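Local coordinates for ArCE4A (Arthrobacter sp. AW19M34-1, PDB 5LFZ), which probably removes acetyl groups from N-acetylated polysaccharides as a metal-dependent carbohydrate esterase of family CE4, here with nickel bound, at residues A[27-32]-A[49-54]; A[31-36]-A[56-61]; A[141-146]-A[168-173]. All blocks are in the same frame, centred on the assembly; numbering follows the deposited sequence.

Contact 1 of 3, residues A[27-32]-A[49-54]; sequences VALTFD and QHTPAT
Thr-54 joins the strand 27-32 through two main-chain hydrogen bonds that skip over Thr-30. Its N-H goes to Leu-29 O at 3.1 Å between Thr-54 N and that oxygen, and its own carbonyl receives Phe-31 N, with 2.9 Å from Phe-31 N to Thr-54 O. Between them the CA-H of Thr-30 also faces the carbonyl, Thr-30 CA lying 3.2 Å from Thr-54 O. One residue gripping the neighbours of its partner on both sides is the pairing of parallel strands, and here it starts the second strand of a beta-alpha-beta crossover in the NodB homology domain: helix 39-48 runs between the two strands, and 49-54 is the loop by which the chain returns to the sheet.

Water carries the pairing back along this loop, where the backbones are further apart. One water accepts from Leu-29 N and is bonded to Pro-52 O; another is bonded to Leu-29 O and to Thr-54 OG1, a hydroxyl that has a further partner in Val-200 N.

The apolar contacts divide between the two faces of the sheet. On one, Thr-30 and Thr-54 stand side by side, Thr-30 CG2 at 4.0 Å from Thr-54 CB, while Thr-30 OG1 is bonded to Ile-170 O. On the other, the methyl of Ala-53 abuts the edge of the Phe-31 ring, near its plane, with Ala-53 CB 3.7 Å from Phe-31 CE2. Chi1 of -62°, which places CG of Phe-31 beside its backbone N, turns the ring back along the strand to that methyl. Leu-29 adds a looser touch, Leu-29 CB lying 4.4 Å from Ala-53 CB.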
loop_
_atom_site.group_PDB
_atom_site.type_symbol
_atom_site.label_atom_id
_atom_site.label_comp_id
_atom_site.label_asym_id
_atom_site.label_seq_id
_atom_site.Cartn_x
_atom_site.Cartn_y
_atom_site.Cartn_z
ATOM N N VAL A 27 11.482 -6.513 0.298
ATOM C CA VAL A 27 10.520 -5.947 1.229
ATOM C C VAL A 27 9.642 -4.962 0.455
ATOM O O VAL A 27 10.145 -4.251 -0.419
ATOM C CB VAL A 27 11.226 -5.240 2.407
ATOM C CG1 VAL A 27 10.269 -4.342 3.162
ATOM C CG2 VAL A 27 11.852 -6.268 3.342
ATOM N N ALA A 28 8.341 -4.932 0.747
ATOM C CA ALA A 28 7.465 -3.937 0.136
ATOM C C ALA A 28 6.987 -2.911 1.156
ATOM O O ALA A 28 6.271 -3.251 2.102
ATOM C CB ALA A 28 6.271 -4.620 -0.528
ATOM N N LEU A 29 7.396 -1.659 0.974
ATOM C CA LEU A 29 6.860 -0.547 1.764
ATOM C C LEU A 29 5.480 -0.206 1.240
ATOM O O LEU A 29 5.310 -0.009 0.036
ATOM C CB LEU A 29 7.756 0.689 1.673
ATOM C CG LEU A 29 9.201 0.571 2.149
ATOM C CD1 LEU A 29 9.861 1.945 2.136
ATOM C CD2 LEU A 29 9.239 -0.052 3.530
ATOM N N THR A 30 4.489 -0.144 2.123
ATOM C CA THR A 30 3.136 0.196 1.694
ATOM C C THR A 30 2.553 1.301 2.576
ATOM O O THR A 30 2.858 1.400 3.772
ATOM C CB THR A 30 2.192 -1.045 1.687
ATOM O OG1 THR A 30 1.927 -1.478 3.024
ATOM C CG2 THR A 30 2.805 -2.200 0.890
ATOM N N PHE A 31 1.734 2.149 1.964
ATOM C CA PHE A 31 1.152 3.303 2.647
ATOM C C PHE A 31 -0.351 3.351 2.427
ATOM O O PHE A 31 -0.807 3.377 1.282
ATOM C CB PHE A 31 1.782 4.603 2.150
ATOM C CG PHE A 31 3.261 4.703 2.400
ATOM C CD1 PHE A 31 3.745 5.187 3.606
ATOM C CD2 PHE A 31 4.168 4.311 1.428
ATOM C CE1 PHE A 31 5.100 5.284 3.827
ATOM C CE2 PHE A 31 5.525 4.401 1.648
ATOM C CZ PHE A 31 5.993 4.887 2.848
ATOM N N ASP A 32 -1.118 3.363 3.514
ATOM C CA ASP A 32 -2.582 3.364 3.434
ATOM C C ASP A 32 -3.189 4.732 3.657
ATOM O O ASP A 32 -2.602 5.570 4.349
ATOM C CB ASP A 32 -3.198 2.434 4.484
ATOM C CG ASP A 32 -3.080 0.979 4.136
ATOM O OD1 ASP A 32 -2.369 0.640 3.171
ATOM O OD2 ASP A 32 -3.697 0.167 4.862
ATOM N N GLN A 49 15.784 8.631 -2.734
ATOM C CA GLN A 49 16.525 7.401 -2.495
ATOM C C GLN A 49 16.134 6.290 -3.462
ATOM O O GLN A 49 16.326 5.112 -3.163
ATOM C CB GLN A 49 16.337 6.943 -1.053
ATOM C CG GLN A 49 16.783 7.985 -0.044
ATOM C CD GLN A 49 16.883 7.437 1.358
ATOM O OE1 GLN A 49 17.400 6.341 1.575
ATOM N NE2 GLN A 49 16.390 8.199 2.323
ATOM N N HIS A 50 15.599 6.684 -4.619
ATOM C CA HIS A 50 15.303 5.767 -5.722
ATOM C C HIS A 50 14.538 4.536 -5.241
ATOM O O HIS A 50 14.903 3.399 -5.536
ATOM C CB HIS A 50 16.601 5.352 -6.425
ATOM C CG HIS A 50 16.387 4.556 -7.677
ATOM N ND1 HIS A 50 16.997 3.339 -7.897
ATOM C CD2 HIS A 50 15.628 4.799 -8.772
ATOM C CE1 HIS A 50 16.626 2.869 -9.074
ATOM N NE2 HIS A 50 15.795 3.736 -9.625
ATOM N N THR A 51 13.475 4.772 -4.484
ATOM C CA THR A 51 12.744 3.685 -3.861
ATOM C C THR A 51 11.279 3.713 -4.254
ATOM O O THR A 51 10.626 4.753 -4.141
ATOM C CB THR A 51 12.854 3.750 -2.328
ATOM O OG1 THR A 51 14.215 3.523 -1.935
ATOM C CG2 THR A 51 11.961 2.709 -1.687
ATOM N N PRO A 52 10.756 2.569 -4.726
ATOM C CA PRO A 52 9.336 2.449 -5.047
ATOM C C PRO A 52 8.527 2.029 -3.835
ATOM O O PRO A 52 9.061 1.421 -2.909
ATOM C CB PRO A 52 9.315 1.357 -6.109
ATOM C CG PRO A 52 10.426 0.438 -5.676
ATOM C CD PRO A 52 11.489 1.325 -5.032
ATOM N N ALA A 53 7.246 2.363 -3.843
ATOM C CA ALA A 53 6.351 1.951 -2.778
ATOM C C ALA A 53 4.982 1.656 -3.369
ATOM O O ALA A 53 4.739 1.923 -4.547
ATOM C CB ALA A 53 6.260 3.030 -1.698
ATOM N N THR A 54 4.102 1.090 -2.553
ATOM C CA THR A 54 2.742 0.783 -2.978
ATOM C C THR A 54 1.781 1.596 -2.125
ATOM O O THR A 54 1.860 1.573 -0.894
ATOM C CB THR A 54 2.448 -0.714 -2.852
ATOM O OG1 THR A 54 3.456 -1.442 -3.562
ATOM C CG2 THR A 54 1.065 -1.061 -3.420
HETATM O O HOH W 1 5.681 -1.653 -2.101
HETATM O O HOH W 2 8.950 -0.818 -1.272
#

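Contact 2 of 3, residues A[31-36]-A[56-61]. With NI (nickel (II) ion), chain B.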
loop_
_atom_site.group_PDB
_atom_site.type_symbol
_atom_site.label_atom_id
_atom_site.label_comp_id
_atom_site.label_asym_id
_atom_site.label_seq_id
_atom_site.Cartn_x
_atom_site.Cartn_y
_atom_site.Cartn_z
ATOM N N PHE A 31 1.734 2.149 1.964
ATOM C CA PHE A 31 1.152 3.303 2.647
ATOM C C PHE A 31 -0.351 3.351 2.427
ATOM O O PHE A 31 -0.807 3.377 1.282
ATOM C CB PHE A 31 1.782 4.603 2.150
ATOM C CG PHE A 31 3.261 4.703 2.400
ATOM C CD1 PHE A 31 3.745 5.187 3.606
ATOM C CD2 PHE A 31 4.168 4.311 1.428
ATOM C CE1 PHE A 31 5.100 5.284 3.827
ATOM C CE2 PHE A 31 5.525 4.401 1.648
ATOM C CZ PHE A 31 5.993 4.887 2.848
ATOM N N ASP A 32 -1.118 3.363 3.514
ATOM C CA ASP A 32 -2.582 3.364 3.434
ATOM C C ASP A 32 -3.189 4.732 3.657
ATOM O O ASP A 32 -2.602 5.570 4.349
ATOM C CB ASP A 32 -3.198 2.434 4.484
ATOM C CG ASP A 32 -3.080 0.979 4.136
ATOM O OD1 ASP A 32 -2.369 0.640 3.171
ATOM O OD2 ASP A 32 -3.697 0.167 4.862
ATOM N N ASP A 33 -4.387 4.915 3.095
ATOM C CA ASP A 33 -5.353 5.956 3.492
ATOM C C ASP A 33 -5.131 7.298 2.809
ATOM O O ASP A 33 -5.870 8.257 3.067
ATOM C CB ASP A 33 -5.354 6.204 5.007
ATOM C CG ASP A 33 -5.896 5.042 5.825
ATOM O OD1 ASP A 33 -6.200 3.967 5.280
ATOM O OD2 ASP A 33 -5.990 5.217 7.055
ATOM N N GLY A 34 -4.105 7.389 1.971
ATOM C CA GLY A 34 -3.879 8.585 1.186
ATOM C C GLY A 34 -4.729 8.580 -0.070
ATOM O O GLY A 34 -5.621 7.744 -0.216
ATOM N N PRO A 35 -4.472 9.522 -0.983
ATOM C CA PRO A 35 -3.490 10.607 -0.860
ATOM C C PRO A 35 -3.945 11.716 0.090
ATOM O O PRO A 35 -5.131 11.836 0.417
ATOM C CB PRO A 35 -3.372 11.127 -2.291
ATOM C CG PRO A 35 -4.699 10.803 -2.907
ATOM C CD PRO A 35 -5.146 9.518 -2.295
ATOM N N GLY A 36 -2.991 12.524 0.530
ATOM C CA GLY A 36 -3.289 13.651 1.389
ATOM C C GLY A 36 -2.188 14.684 1.285
ATOM O O GLY A 36 -1.378 14.648 0.357
ATOM N N PHE A 56 -2.003 2.239 -1.099
ATOM C CA PHE A 56 -3.388 1.793 -1.088
ATOM C C PHE A 56 -4.282 2.992 -0.811
ATOM O O PHE A 56 -4.433 3.434 0.329
ATOM C CB PHE A 56 -3.587 0.683 -0.071
ATOM C CG PHE A 56 -2.907 -0.591 -0.461
ATOM C CD1 PHE A 56 -1.627 -0.883 -0.015
ATOM C CD2 PHE A 56 -3.534 -1.482 -1.316
ATOM C CE1 PHE A 56 -0.997 -2.055 -0.390
ATOM C CE2 PHE A 56 -2.916 -2.658 -1.693
ATOM C CZ PHE A 56 -1.642 -2.945 -1.241
ATOM N N VAL A 57 -4.869 3.522 -1.876
ATOM C CA VAL A 57 -5.520 4.822 -1.806
ATOM C C VAL A 57 -7.014 4.742 -1.504
ATOM O O VAL A 57 -7.702 3.793 -1.890
ATOM C CB VAL A 57 -5.319 5.607 -3.115
ATOM C CG1 VAL A 57 -3.858 5.905 -3.329
ATOM C CG2 VAL A 57 -5.894 4.837 -4.322
ATOM N N LEU A 58 -7.505 5.753 -0.798
ATOM C CA LEU A 58 -8.935 5.902 -0.559
ATOM C C LEU A 58 -9.585 6.644 -1.718
ATOM O O LEU A 58 -9.184 7.759 -2.034
ATOM C CB LEU A 58 -9.191 6.650 0.750
ATOM C CG LEU A 58 -9.076 5.803 2.013
ATOM C CD1 LEU A 58 -9.148 6.678 3.257
ATOM C CD2 LEU A 58 -10.182 4.758 2.035
ATOM N N GLY A 59 -10.584 6.031 -2.348
ATOM C CA GLY A 59 -11.220 6.617 -3.510
ATOM C C GLY A 59 -11.728 8.029 -3.286
ATOM O O GLY A 59 -11.612 8.881 -4.166
ATOM N N LYS A 60 -12.281 8.279 -2.104
ATOM C CA LYS A 60 -12.795 9.603 -1.762
ATOM C C LYS A 60 -11.687 10.658 -1.822
ATOM O O LYS A 60 -11.937 11.808 -2.186
ATOM C CB LYS A 60 -13.437 9.587 -0.368
ATOM C CG LYS A 60 -12.450 9.284 0.753
ATOM C CD LYS A 60 -13.109 9.212 2.122
ATOM C CE LYS A 60 -12.074 8.871 3.191
ATOM N NZ LYS A 60 -12.670 8.749 4.551
ATOM N N ASN A 61 -10.467 10.252 -1.480
ATOM C CA ASN A 61 -9.315 11.150 -1.459
ATOM C C ASN A 61 -8.729 11.342 -2.846
ATOM O O ASN A 61 -8.110 12.366 -3.136
ATOM C CB ASN A 61 -8.220 10.618 -0.526
ATOM C CG ASN A 61 -8.564 10.767 0.945
ATOM O OD1 ASN A 61 -9.498 11.482 1.316
ATOM N ND2 ASN A 61 -7.790 10.100 1.797
HETATM NI NI NI B . -6.783 2.219 6.203
HETATM O O HOH W 3 -2.232 5.662 0.613
HETATM O O HOH W 4 -5.222 1.228 6.791
HETATM O O HOH W 5 -6.476 3.016 8.113
HETATM O O HOH W 6 -7.230 0.356 7.170
#
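Asp-32 and Phe-56 run alongside each other in the same direction: they leave the same face of paired strands, and both first torsions, -76° and -69°, set CG beside the backbone N. Asp-32 OD1 thus comes to 3.5 Å from Phe-56 CB, with the carboxylate plane turned 78° from that of the ring; the same oxygen has its charged partner in Arg-120. The parallel pairing of strands 26-32 and 54-57 carries both side chains: Phe-56 N donates to Phe-31 O, and Phe-56 O receives Asp-33 N.

Past Asp-33 the two backbones stay close. Leu-58 N, at the N-cap position of helix 59-62, donates almost straight to Gly-34 O, the two atoms 2.8 Å apart. A water donates to Phe-31 O and accepts from Gly-34 N, bridging two backbone atoms of 31-36. Pro-35, after a cis peptide bond, overlaps Asn-61 head to tail, Pro-35 CD 3.7 Å from Asn-61 CB, and its CD also touches Val-57 CG1. Leu-58 CD1 also rests on Asp-33 O.

Asp-33, whose CB is directed away from 56-61, carries its carboxylate to the metal, OD1 binding nickel at 2.1 Å. Asp-33, His-82 and His-86 form the His-His-Asp metal triad known from CE4 enzymes; three waters bring the ligands to six. One of these donates to Asp-33 OD2 and another to Asp-32 OD2. One carboxylate is therefore a direct ligand and its neighbour acts through bound water; together they probably orient two metal waters, while backbone bonds at Phe-31 O, Asp-33 N and Gly-34 O fix where Asp-33 sits.

Contact 3 of 3, residues A[141-146]-A[168-173]; sequences WDVDTL and SIILMH
Leu-171 lays a methyl over the six-membered ring of Trp-141, its CD2 standing 3.7 Å from the ring centroid and 17° off the normal, a CH-pi contact over the face. The indole gets there through chi1 of 60°, which puts CG between the backbone N and the carbonyl carbon and swings the ring forward, along the course of 168-173, over Leu-171. Leu-171 CB adds a touch on Trp-141 CG, and Arg-120 packs on the same leucine. On the opposite face, that of Val-143 and Ile-170, Thr-145 CG2 lies 3.6 Å from Ile-170 CG2, and Ala-160 of helix 153-163 touches both.

Strand 143-144 pairs here in parallel with 168-173, adding an edge to the curled parallel sheet of the NodB homology domain, a deformed (beta/alpha) barrel in CE4 enzymes. The straight bond from Leu-171 N to Val-143 O, 2.8 Å between those atoms, is its middle link. Leu-171 O is gripped twice from Thr-145, by the backbone N and by OG1, and Ile-169 O likewise takes both Asp-142 N and Val-143 N at 3.3 Å each.

Asp-142, partly exposed, makes its contact by polar bonds. Its carboxylate forks: OD1 accepts Ile-169 N from the syn side at 2.7 Å, 30° out of the carboxylate plane, and OD2 uses its syn lone pair for Ser-168 OG. Asp-144, also partly exposed, meets Leu-171 more loosely, its OD1 3.8 Å from Leu-171 CD2, and closes an Asx turn onto Leu-146 N.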
loop_
_atom_site.group_PDB
_atom_site.type_symbol
_atom_site.label_atom_id
_atom_site.label_comp_id
_atom_site.label_asym_id
_atom_site.label_seq_id
_atom_site.Cartn_x
_atom_site.Cartn_y
_atom_site.Cartn_z
ATOM N N TRP A 141 -0.619 -7.590 5.319
ATOM C CA TRP A 141 0.720 -7.208 5.769
ATOM C C TRP A 141 1.216 -8.151 6.860
ATOM O O TRP A 141 0.420 -8.821 7.519
ATOM C CB TRP A 141 0.717 -5.770 6.304
ATOM C CG TRP A 141 -0.211 -5.595 7.479
ATOM C CD1 TRP A 141 0.093 -5.772 8.808
ATOM C CD2 TRP A 141 -1.590 -5.227 7.430
ATOM N NE1 TRP A 141 -1.018 -5.536 9.581
ATOM C CE2 TRP A 141 -2.066 -5.199 8.759
ATOM C CE3 TRP A 141 -2.474 -4.913 6.389
ATOM C CZ2 TRP A 141 -3.381 -4.861 9.074
ATOM C CZ3 TRP A 141 -3.779 -4.583 6.704
ATOM C CH2 TRP A 141 -4.222 -4.560 8.033
ATOM N N ASP A 142 2.524 -8.190 7.080
ATOM C CA ASP A 142 3.038 -8.978 8.192
ATOM C C ASP A 142 3.736 -8.084 9.213
ATOM O O ASP A 142 3.996 -8.510 10.333
ATOM C CB ASP A 142 3.975 -10.087 7.696
ATOM C CG ASP A 142 5.239 -9.551 7.069
ATOM O OD1 ASP A 142 5.184 -8.482 6.435
ATOM O OD2 ASP A 142 6.295 -10.208 7.205
ATOM N N VAL A 143 4.024 -6.845 8.824
ATOM C CA VAL A 143 4.620 -5.878 9.742
ATOM C C VAL A 143 3.741 -4.644 9.874
ATOM O O VAL A 143 3.616 -3.863 8.935
ATOM C CB VAL A 143 6.022 -5.432 9.287
ATOM C CG1 VAL A 143 6.597 -4.419 10.277
ATOM C CG2 VAL A 143 6.943 -6.630 9.134
ATOM N N ASP A 144 3.131 -4.485 11.042
ATOM C CA ASP A 144 2.340 -3.300 11.349
ATOM C C ASP A 144 3.199 -2.315 12.142
ATOM O O ASP A 144 3.525 -2.568 13.303
ATOM C CB ASP A 144 1.090 -3.686 12.144
ATOM C CG ASP A 144 0.169 -2.508 12.419
ATOM O OD1 ASP A 144 0.522 -1.356 12.097
ATOM O OD2 ASP A 144 -0.919 -2.740 12.982
ATOM N N THR A 145 3.555 -1.185 11.536
ATOM C CA THR A 145 4.401 -0.214 12.236
ATOM C C THR A 145 3.668 0.501 13.363
ATOM O O THR A 145 4.287 1.215 14.164
ATOM C CB THR A 145 4.953 0.853 11.285
ATOM O OG1 THR A 145 3.862 1.584 10.708
ATOM C CG2 THR A 145 5.789 0.215 10.199
ATOM N N LEU A 146 2.353 0.303 13.419
ATOM C CA LEU A 146 1.487 0.916 14.422
ATOM C C LEU A 146 1.498 2.439 14.333
ATOM O O LEU A 146 1.161 3.122 15.303
ATOM C CB LEU A 146 1.893 0.476 15.837
ATOM C CG LEU A 146 1.839 -1.032 16.098
ATOM C CD1 LEU A 146 2.457 -1.372 17.450
ATOM C CD2 LEU A 146 0.404 -1.524 16.014
ATOM N N SER A 168 8.635 -9.592 3.368
ATOM C CA SER A 168 7.715 -8.814 4.198
ATOM C C SER A 168 6.980 -7.686 3.481
ATOM O O SER A 168 7.464 -7.108 2.506
ATOM C CB SER A 168 8.460 -8.220 5.396
ATOM O OG SER A 168 8.602 -9.172 6.432
ATOM N N ILE A 169 5.798 -7.383 4.006
ATOM C CA ILE A 169 4.993 -6.251 3.581
ATOM C C ILE A 169 4.803 -5.331 4.781
ATOM O O ILE A 169 4.189 -5.720 5.772
ATOM C CB ILE A 169 3.624 -6.692 3.041
ATOM C CG1 ILE A 169 3.798 -7.604 1.820
ATOM C CG2 ILE A 169 2.764 -5.478 2.713
ATOM C CD1 ILE A 169 2.496 -8.198 1.309
ATOM N N ILE A 170 5.328 -4.117 4.690
ATOM C CA ILE A 170 5.299 -3.193 5.819
ATOM C C ILE A 170 4.130 -2.229 5.687
ATOM O O ILE A 170 3.997 -1.557 4.665
ATOM C CB ILE A 170 6.610 -2.397 5.924
ATOM C CG1 ILE A 170 7.805 -3.353 6.003
ATOM C CG2 ILE A 170 6.571 -1.457 7.126
ATOM C CD1 ILE A 170 9.136 -2.644 6.107
ATOM N N LEU A 171 3.281 -2.186 6.713
ATOM C CA LEU A 171 2.131 -1.280 6.752
ATOM C C LEU A 171 2.459 0.044 7.425
ATOM O O LEU A 171 2.841 0.080 8.595
ATOM C CB LEU A 171 0.950 -1.935 7.482
ATOM C CG LEU A 171 -0.262 -1.036 7.757
ATOM C CD1 LEU A 171 -0.960 -0.645 6.465
ATOM C CD2 LEU A 171 -1.241 -1.720 8.705
ATOM N N MET A 172 2.299 1.123 6.669
ATOM C CA MET A 172 2.367 2.476 7.189
ATOM C C MET A 172 1.191 3.268 6.645
ATOM O O MET A 172 0.466 2.793 5.762
ATOM C CB MET A 172 3.684 3.146 6.810
ATOM C CG MET A 172 4.884 2.532 7.496
ATOM S SD MET A 172 6.424 3.094 6.760
ATOM C CE MET A 172 6.349 2.259 5.176
ATOM N N HIS A 173 1.006 4.469 7.177
ATOM C CA HIS A 173 -0.102 5.320 6.786
ATOM C C HIS A 173 0.358 6.667 6.274
ATOM O O HIS A 173 1.151 7.372 6.904
ATOM C CB HIS A 173 -1.073 5.498 7.953
ATOM C CG HIS A 173 -1.796 4.238 8.305
ATOM N ND1 HIS A 173 -1.198 3.203 8.987
ATOM C CD2 HIS A 173 -3.053 3.824 8.013
ATOM C CE1 HIS A 173 -2.062 2.210 9.118
ATOM N NE2 HIS A 173 -3.195 2.564 8.542
#

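Overall arrangement
Strand 26-32 ties the three contacts together: contacts 1 and 2 follow one another along its pairing with strand 54-57 and the loop before it and share Phe-31 and Asp-32, their centres about 14 Å apart, while strand 168-173 of contact 3 pairs with it as another neighbour. Asp-32 N lies 2.8 Å from Met-172 O, a probable hydrogen bond, and Phe-31 CZ touches Met-172 CE at 3.5 Å. The nickel site sits at the strand ends where contacts 2 and 3 converge: Asp-33 OD2 is 3.4 Å from His-173 CD2, and the side chain of Leu-171 is about 6 Å from the metal. The side chain of Phe-31, about 10 Å from the nickel, belongs to the packing of contacts 1 and 3.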